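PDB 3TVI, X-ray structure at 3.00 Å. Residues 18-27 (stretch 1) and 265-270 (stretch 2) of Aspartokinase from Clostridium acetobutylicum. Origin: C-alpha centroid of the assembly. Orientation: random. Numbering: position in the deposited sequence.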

ATOM      1  N   ASN B  18     -29.313  32.016 -25.841  1.00 58.07           N
ATOM      2  CA  ASN B  18     -29.867  32.261 -24.506  1.00 59.56           C
ATOM      3  C   ASN B  18     -28.783  32.275 -23.437  1.00 57.83           C
ATOM      4  O   ASN B  18     -28.787  33.147 -22.569  1.00 58.80           O
ATOM      5  CB  ASN B  18     -30.911  31.210 -24.123  1.00 61.91           C
ATOM      6  CG  ASN B  18     -32.040  31.116 -25.121  1.00 64.48           C
ATOM      7  OD1 ASN B  18     -32.342  32.069 -25.841  1.00 65.97           O
ATOM      8  ND2 ASN B  18     -32.668  29.952 -25.179  1.00 67.18           N
ATOM      9  N   GLN B  19     -27.860  31.316 -23.501  1.00 54.18           N
ATOM     10  CA  GLN B  19     -26.785  31.246 -22.524  1.00 52.22           C
ATOM     11  C   GLN B  19     -25.912  32.483 -22.590  1.00 50.62           C
ATOM     12  O   GLN B  19     -25.499  33.008 -21.561  1.00 49.79           O
ATOM     13  CB  GLN B  19     -25.920  30.001 -22.732  1.00 51.91           C
ATOM     14  CG  GLN B  19     -26.681  28.690 -22.698  1.00 52.36           C
ATOM     15  CD  GLN B  19     -27.677  28.635 -21.561  1.00 52.71           C
ATOM     16  OE1 GLN B  19     -27.330  28.305 -20.422  1.00 50.66           O
ATOM     17  NE2 GLN B  19     -28.927  28.975 -21.867  1.00 53.82           N
ATOM     18  N   PHE B  20     -25.628  32.939 -23.804  1.00 49.89           N
ATOM     19  CA  PHE B  20     -24.869  34.168 -23.999  1.00 49.24           C
ATOM     20  C   PHE B  20     -25.517  35.339 -23.263  1.00 49.76           C
ATOM     21  O   PHE B  20     -24.819  36.169 -22.685  1.00 50.70           O
ATOM     22  CB  PHE B  20     -24.774  34.526 -25.474  1.00 49.29           C
ATOM     23  CG  PHE B  20     -23.677  33.820 -26.216  1.00 48.17           C
ATOM     24  CD1 PHE B  20     -22.555  34.515 -26.641  1.00 47.49           C
ATOM     25  CD2 PHE B  20     -23.792  32.489 -26.538  1.00 47.99           C
ATOM     26  CE1 PHE B  20     -21.561  33.888 -27.356  1.00 46.36           C
ATOM     27  CE2 PHE B  20     -22.804  31.852 -27.255  1.00 47.58           C
ATOM     28  CZ  PHE B  20     -21.685  32.551 -27.664  1.00 46.77           C
ATOM     29  N   LYS B  21     -26.844  35.422 -23.289  1.00 50.04           N
ATOM     30  CA  LYS B  21     -27.522  36.486 -22.557  1.00 50.19           C
ATOM     31  C   LYS B  21     -27.211  36.338 -21.086  1.00 49.24           C
ATOM     32  O   LYS B  21     -27.028  37.332 -20.398  1.00 49.86           O
ATOM     33  CB  LYS B  21     -29.028  36.467 -22.784  1.00 51.58           C
ATOM     34  CG  LYS B  21     -29.415  36.718 -24.230  1.00 52.59           C
ATOM     35  CD  LYS B  21     -30.911  36.926 -24.400  1.00 54.21           C
ATOM     36  CE  LYS B  21     -31.252  37.152 -25.855  1.00 54.62           C
ATOM     37  NZ  LYS B  21     -32.628  37.687 -26.008  1.00 57.13           N
ATOM     38  N   LYS B  22     -27.123  35.096 -20.610  1.00 47.91           N
ATOM     39  CA  LYS B  22     -26.786  34.844 -19.206  1.00 46.95           C
ATOM     40  C   LYS B  22     -25.385  35.349 -18.940  1.00 45.48           C
ATOM     41  O   LYS B  22     -25.140  35.963 -17.909  1.00 45.77           O
ATOM     42  CB  LYS B  22     -26.910  33.359 -18.827  1.00 46.03           C
ATOM     43  CG  LYS B  22     -28.245  32.757 -19.212  1.00 46.77           C
ATOM     44  CD  LYS B  22     -28.531  31.426 -18.545  1.00 46.59           C
ATOM     45  CE  LYS B  22     -29.920  30.933 -18.923  1.00 47.47           C
ATOM     46  NZ  LYS B  22     -29.967  29.471 -19.182  1.00 47.21           N
ATOM     47  N   VAL B  23     -24.482  35.118 -19.887  1.00 44.09           N
ATOM     48  CA  VAL B  23     -23.112  35.570 -19.736  1.00 43.52           C
ATOM     49  C   VAL B  23     -23.050  37.096 -19.710  1.00 44.46           C
ATOM     50  O   VAL B  23     -22.400  37.681 -18.838  1.00 45.11           O
ATOM     51  CB  VAL B  23     -22.176  35.030 -20.831  1.00 42.13           C
ATOM     52  CG1 VAL B  23     -20.788  35.600 -20.629  1.00 41.49           C
ATOM     53  CG2 VAL B  23     -22.130  33.509 -20.807  1.00 41.13           C
ATOM     54  N   LYS B  24     -23.739  37.751 -20.635  1.00 45.18           N
ATOM     55  CA  LYS B  24     -23.786  39.214 -20.603  1.00 46.14           C
ATOM     56  C   LYS B  24     -24.324  39.682 -19.244  1.00 46.95           C
ATOM     57  O   LYS B  24     -23.771  40.576 -18.621  1.00 47.24           O
ATOM     58  CB  LYS B  24     -24.616  39.776 -21.756  1.00 46.42           C
ATOM     59  CG  LYS B  24     -24.698  41.292 -21.735  1.00 47.65           C
ATOM     60  CD  LYS B  24     -25.175  41.869 -23.063  1.00 48.30           C
ATOM     61  CE  LYS B  24     -24.717  43.308 -23.264  1.00 48.55           C
ATOM     62  NZ  LYS B  24     -25.191  44.191 -22.166  1.00 49.48           N
ATOM     63  N   GLY B  25     -25.377  39.033 -18.771  1.00 47.63           N
ATOM     64  CA  GLY B  25     -25.982  39.404 -17.510  1.00 49.44           C
ATOM     65  C   GLY B  25     -24.979  39.362 -16.383  1.00 49.80           C
ATOM     66  O   GLY B  25     -24.894  40.289 -15.576  1.00 50.95           O
ATOM     67  N   ILE B  26     -24.209  38.280 -16.340  1.00 49.10           N
ATOM     68  CA  ILE B  26     -23.231  38.077 -15.292  1.00 48.62           C
ATOM     69  C   ILE B  26     -22.125  39.122 -15.402  1.00 49.52           C
ATOM     70  O   ILE B  26     -21.627  39.609 -14.391  1.00 49.53           O
ATOM     71  CB  ILE B  26     -22.632  36.664 -15.366  1.00 47.16           C
ATOM     72  CG1 ILE B  26     -23.704  35.620 -15.040  1.00 47.46           C
ATOM     73  CG2 ILE B  26     -21.490  36.529 -14.378  1.00 46.69           C
ATOM     74  CD1 ILE B  26     -23.417  34.239 -15.591  1.00 46.21           C
ATOM     75  N   ILE B  27     -21.757  39.492 -16.626  1.00 50.16           N
ATOM     76  CA  ILE B  27     -20.636  40.406 -16.805  1.00 51.37           C
ATOM     77  C   ILE B  27     -21.003  41.844 -16.452  1.00 53.89           C
ATOM     78  O   ILE B  27     -20.266  42.502 -15.710  1.00 55.72           O
ATOM     79  CB  ILE B  27     -20.024  40.315 -18.219  1.00 50.75           C
ATOM     80  CG1 ILE B  27     -19.333  38.958 -18.403  1.00 50.24           C
ATOM     81  CG2 ILE B  27     -19.002  41.418 -18.447  1.00 50.80           C
ATOM     82  CD1 ILE B  27     -18.309  38.610 -17.339  1.00 49.38           C
TER
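Stretch 2 (265-270) NTNKPS

Residues 18-27 form one unbroken helical segment, part of a helix that extends beyond both ends of the stretch, with i to i+4 hydrogen bonds such as Ile26 N to Lys22 O (2.9 Å). Stretch 2 has no regular helix or strand; its first four residues, Asn265 to Lys268, form a type I β turn, closed by Lys268 N to Asn265 O at 3.0 Å; phi/psi values of -56/-30° at Thr266 and -88/-12° at Asn267 place these two residues at its corners. The Asn265 side chain adds a second link within the turn, OD1 accepting a hydrogen bond from Asn267 N (3.1 Å). The closest CA pairs are Lys22 with Thr266 (CA to CA 6.6 Å) and Ile26 with Pro269 (CA to CA 7.2 Å), so moving from Thr266 to Pro269 corresponds to advancing one helical turn in the same chain sense.

The contact is small, burying 253 Å² over both sides. Thr266 is its centre: its methyl CG2 lies 3.7 Å from Lys22 CB and 3.5 Å from Ile26 CD1, touching two residues that the helical repeat brings onto the same face. Its hydroxyl OG1 is hydrogen-bonded elsewhere in the structure. Further along, Pro269 CG rests 4.1 Å from Ile26 CG1, an apolar contact that extends the patch. Toward the helix's earlier turn the contact becomes polar. Although the CA-to-CB bonds of Gln19 and Asn267 both point sideways, their amide ends come nearer, and Asn267 ND2 donates to Gln19 OE1 at 3.1 Å with an N-H...O angle of 162°. Gln19 OE1 also receives a weak hydrogen bond from Lys22 NZ (3.1 Å). With both donors gathered at one acceptor, Lys22 NZ lies 2.9 Å from Asn267 ND2; the pair is a close approach rather than a bond.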

ATOM      1  N   ASN B 265     -22.230  29.114 -10.898  1.00 53.16           N
ATOM      2  CA  ASN B 265     -23.224  28.569 -11.834  1.00 53.50           C
ATOM      3  C   ASN B 265     -23.906  29.634 -12.705  1.00 52.70           C
ATOM      4  O   ASN B 265     -24.671  30.450 -12.201  1.00 52.84           O
ATOM      5  CB  ASN B 265     -24.279  27.797 -11.050  1.00 54.90           C
ATOM      6  CG  ASN B 265     -25.285  27.103 -11.944  1.00 55.43           C
ATOM      7  OD1 ASN B 265     -25.096  27.005 -13.159  1.00 54.93           O
ATOM      8  ND2 ASN B 265     -26.367  26.611 -11.338  1.00 55.90           N
ATOM      9  N   THR B 266     -23.643  29.591 -14.010  1.00 51.36           N
ATOM     10  CA  THR B 266     -24.205  30.553 -14.959  1.00 52.27           C
ATOM     11  C   THR B 266     -25.725  30.601 -14.919  1.00 53.64           C
ATOM     12  O   THR B 266     -26.306  31.644 -15.193  1.00 55.37           O
ATOM     13  CB  THR B 266     -23.804  30.236 -16.422  1.00 52.14           C
ATOM     14  OG1 THR B 266     -22.387  30.081 -16.522  1.00 51.96           O
ATOM     15  CG2 THR B 266     -24.223  31.352 -17.356  1.00 52.63           C
ATOM     16  N   ASN B 267     -26.366  29.480 -14.592  1.00 53.92           N
ATOM     17  CA  ASN B 267     -27.829  29.403 -14.567  1.00 54.98           C
ATOM     18  C   ASN B 267     -28.450  29.795 -13.224  1.00 56.52           C
ATOM     19  O   ASN B 267     -29.657  29.975 -13.127  1.00 56.54           O
ATOM     20  CB  ASN B 267     -28.266  28.006 -14.984  1.00 54.81           C
ATOM     21  CG  ASN B 267     -27.731  27.622 -16.356  1.00 54.94           C
ATOM     22  OD1 ASN B 267     -27.129  26.569 -16.525  1.00 55.41           O
ATOM     23  ND2 ASN B 267     -27.931  28.489 -17.340  1.00 54.67           N
ATOM     24  N   LYS B 268     -27.613  29.923 -12.195  1.00 58.65           N
ATOM     25  CA  LYS B 268     -28.027  30.397 -10.866  1.00 60.21           C
ATOM     26  C   LYS B 268     -26.890  31.238 -10.303  1.00 58.63           C
ATOM     27  O   LYS B 268     -26.137  30.782  -9.447  1.00 57.17           O
ATOM     28  CB  LYS B 268     -28.333  29.222  -9.932  1.00 61.11           C
ATOM     29  CG  LYS B 268     -29.485  28.352 -10.392  1.00 63.44           C
ATOM     30  CD  LYS B 268     -29.953  27.423  -9.285  1.00 66.43           C
ATOM     31  CE  LYS B 268     -31.010  26.450  -9.791  1.00 69.17           C
ATOM     32  NZ  LYS B 268     -31.979  26.030  -8.732  1.00 71.42           N
ATOM     33  N   PRO B 269     -26.739  32.466 -10.813  1.00 58.31           N
ATOM     34  CA  PRO B 269     -25.558  33.266 -10.459  1.00 58.26           C
ATOM     35  C   PRO B 269     -25.495  33.707  -9.001  1.00 58.82           C
ATOM     36  O   PRO B 269     -24.407  33.862  -8.458  1.00 58.57           O
ATOM     37  CB  PRO B 269     -25.660  34.482 -11.389  1.00 58.21           C
ATOM     38  CG  PRO B 269     -26.554  34.036 -12.496  1.00 58.22           C
ATOM     39  CD  PRO B 269     -27.544  33.111 -11.859  1.00 58.31           C
ATOM     40  N   SER B 270     -26.655  33.902  -8.385  1.00 60.81           N
ATOM     41  CA  SER B 270     -26.748  34.277  -6.974  1.00 61.92           C
ATOM     42  C   SER B 270     -26.133  33.231  -6.060  1.00 60.98           C
ATOM     43  O   SER B 270     -25.394  33.576  -5.131  1.00 60.80           O
ATOM     44  CB  SER B 270     -28.211  34.499  -6.600  1.00 64.38           C
ATOM     45  OG  SER B 270     -29.060  33.946  -7.598  1.00 65.81           O
TER